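Local atomic coordinates of CLIP-associating protein 2 (PDB entry 3WOZ), a protein that probably binds tubulin through TOG domains and contributes to the control of microtubule dynamics. Residues E168-V173 / T208-A213. Numbering follows the deposited sequence.
Sequences ETRLAV and TMLLGA
Near the C-terminal end of this HEAT-repeat TOG domain, helix 204-212 lies across helix 167-179 at a steep angle, the short segments crossing at -75° with their axes 10.3 Å apart. The gap is filled mostly from one side, by Leu210, with Val173 reaching to meet it. With CG anti to its backbone N (chi1 -167°), Leu210 sends its two methyls to different targets. CD2 presses on the backbone of the facing helix, 3.7 Å from Arg170 CA, while CD1 meets Val173 CG1 tip to tip at 3.8 Å. Leu210 and Val173 are apolar and buried, although CD2 also lies against backbone N and O atoms of the facing helix; no hydrogen bond joins the segments. Replacing Leu210 by an alanine would probably loosen the crossing, since both methyl contacts, with Arg170 CA and with Val173, would be lost.

The other half is looser and faces solvent. Ala213, just past the helical residues of 204-212, is exposed and meets Arg170 mainly through the aliphatic CD, with the guanidinium lying obliquely beside its methyl. That arginine chain, extended at first, bends at chi3 (44°), and its NH1 turns to a hydrogen bond with Asn165 OD1; Arg170 CD rests 3.6 Å from Ala213 CB.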
loop_
_atom_site.group_PDB
_atom_site.type_symbol
_atom_site.label_atom_id
_atom_site.label_comp_id
_atom_site.label_asym_id
_atom_site.label_seq_id
_atom_site.Cartn_x
_atom_site.Cartn_y
_atom_site.Cartn_z
ATOM N N GLU A 168 7.597 -10.665 13.503
ATOM C CA GLU A 168 6.581 -9.859 12.819
ATOM C C GLU A 168 5.906 -10.603 11.668
ATOM O O GLU A 168 4.684 -10.544 11.515
ATOM C CB GLU A 168 7.183 -8.549 12.308
ATOM C CG GLU A 168 7.309 -7.479 13.376
ATOM C CD GLU A 168 7.856 -6.164 12.844
ATOM O OE1 GLU A 168 8.393 -6.139 11.711
ATOM O OE2 GLU A 168 7.750 -5.152 13.570
ATOM N N THR A 169 6.709 -11.307 10.876
ATOM C CA THR A 169 6.209 -12.059 9.732
ATOM C C THR A 169 5.462 -13.312 10.190
ATOM O O THR A 169 4.525 -13.764 9.529
ATOM C CB THR A 169 7.348 -12.403 8.751
ATOM O OG1 THR A 169 8.121 -11.224 8.497
ATOM C CG2 THR A 169 6.795 -12.907 7.436
ATOM N N ARG A 170 5.883 -13.856 11.330
ATOM C CA ARG A 170 5.190 -14.959 11.986
ATOM C C ARG A 170 3.844 -14.487 12.542
ATOM O O ARG A 170 2.840 -15.193 12.439
ATOM C CB ARG A 170 6.067 -15.514 13.108
ATOM C CG ARG A 170 5.752 -16.932 13.545
ATOM C CD ARG A 170 6.973 -17.613 14.177
ATOM N NE ARG A 170 7.692 -16.752 15.120
ATOM C CZ ARG A 170 8.947 -16.332 14.960
ATOM N NH1 ARG A 170 9.653 -16.695 13.895
ATOM N NH2 ARG A 170 9.501 -15.550 15.877
ATOM N N LEU A 171 3.841 -13.289 13.123
ATOM C CA LEU A 171 2.637 -12.659 13.667
ATOM C C LEU A 171 1.633 -12.303 12.562
ATOM O O LEU A 171 0.422 -12.345 12.782
ATOM C CB LEU A 171 3.022 -11.404 14.466
ATOM C CG LEU A 171 1.989 -10.575 15.242
ATOM C CD1 LEU A 171 1.451 -11.313 16.462
ATOM C CD2 LEU A 171 2.599 -9.242 15.661
ATOM N N ALA A 172 2.147 -11.963 11.381
ATOM C CA ALA A 172 1.308 -11.587 10.241
ATOM C C ALA A 172 0.684 -12.799 9.562
ATOM O O ALA A 172 -0.513 -12.798 9.265
ATOM C CB ALA A 172 2.101 -10.768 9.244
ATOM N N VAL A 173 1.498 -13.827 9.323
ATOM C CA VAL A 173 1.025 -15.062 8.694
ATOM C C VAL A 173 -0.059 -15.748 9.539
ATOM O O VAL A 173 -0.998 -16.323 8.986
ATOM C CB VAL A 173 2.194 -16.029 8.358
ATOM C CG1 VAL A 173 1.678 -17.391 7.916
ATOM C CG2 VAL A 173 3.075 -15.436 7.269
ATOM N N THR A 208 8.180 -23.255 5.731
ATOM C CA THR A 208 8.042 -24.484 6.514
ATOM C C THR A 208 8.503 -24.240 7.954
ATOM O O THR A 208 7.873 -24.708 8.906
ATOM C CB THR A 208 8.829 -25.654 5.879
ATOM O OG1 THR A 208 8.591 -25.680 4.465
ATOM C CG2 THR A 208 8.401 -26.994 6.479
HETATM N N MSE A 209 9.591 -23.482 8.094
HETATM C CA MSE A 209 10.139 -23.086 9.388
HETATM C C MSE A 209 9.143 -22.197 10.140
HETATM O O MSE A 209 8.954 -22.346 11.351
HETATM C CB MSE A 209 11.459 -22.342 9.177
HETATM C CG MSE A 209 12.589 -22.758 10.106
HETATM SE SE MSE A 209 14.303 -21.991 9.546
HETATM C CE MSE A 209 14.049 -20.174 10.206
ATOM N N LEU A 210 8.517 -21.278 9.401
ATOM C CA LEU A 210 7.469 -20.387 9.911
ATOM C C LEU A 210 6.311 -21.188 10.519
ATOM O O LEU A 210 5.929 -20.959 11.666
ATOM C CB LEU A 210 6.963 -19.486 8.770
ATOM C CG LEU A 210 6.081 -18.228 8.906
ATOM C CD1 LEU A 210 4.825 -18.437 9.755
ATOM C CD2 LEU A 210 6.860 -17.017 9.399
ATOM N N LEU A 211 5.768 -22.124 9.741
ATOM C CA LEU A 211 4.669 -22.988 10.183
ATOM C C LEU A 211 5.032 -23.797 11.426
ATOM O O LEU A 211 4.213 -23.942 12.335
ATOM C CB LEU A 211 4.241 -23.943 9.062
ATOM C CG LEU A 211 3.592 -23.389 7.791
ATOM C CD1 LEU A 211 3.509 -24.479 6.734
ATOM C CD2 LEU A 211 2.214 -22.813 8.076
ATOM N N GLY A 212 6.261 -24.313 11.453
ATOM C CA GLY A 212 6.771 -25.091 12.581
ATOM C C GLY A 212 6.766 -24.319 13.889
ATOM O O GLY A 212 6.537 -24.897 14.955
ATOM N N ALA A 213 7.003 -23.012 13.798
ATOM C CA ALA A 213 7.025 -22.132 14.965
ATOM C C ALA A 213 5.643 -21.561 15.313
ATOM O O ALA A 213 5.532 -20.595 16.078
ATOM C CB ALA A 213 8.038 -21.016 14.759
#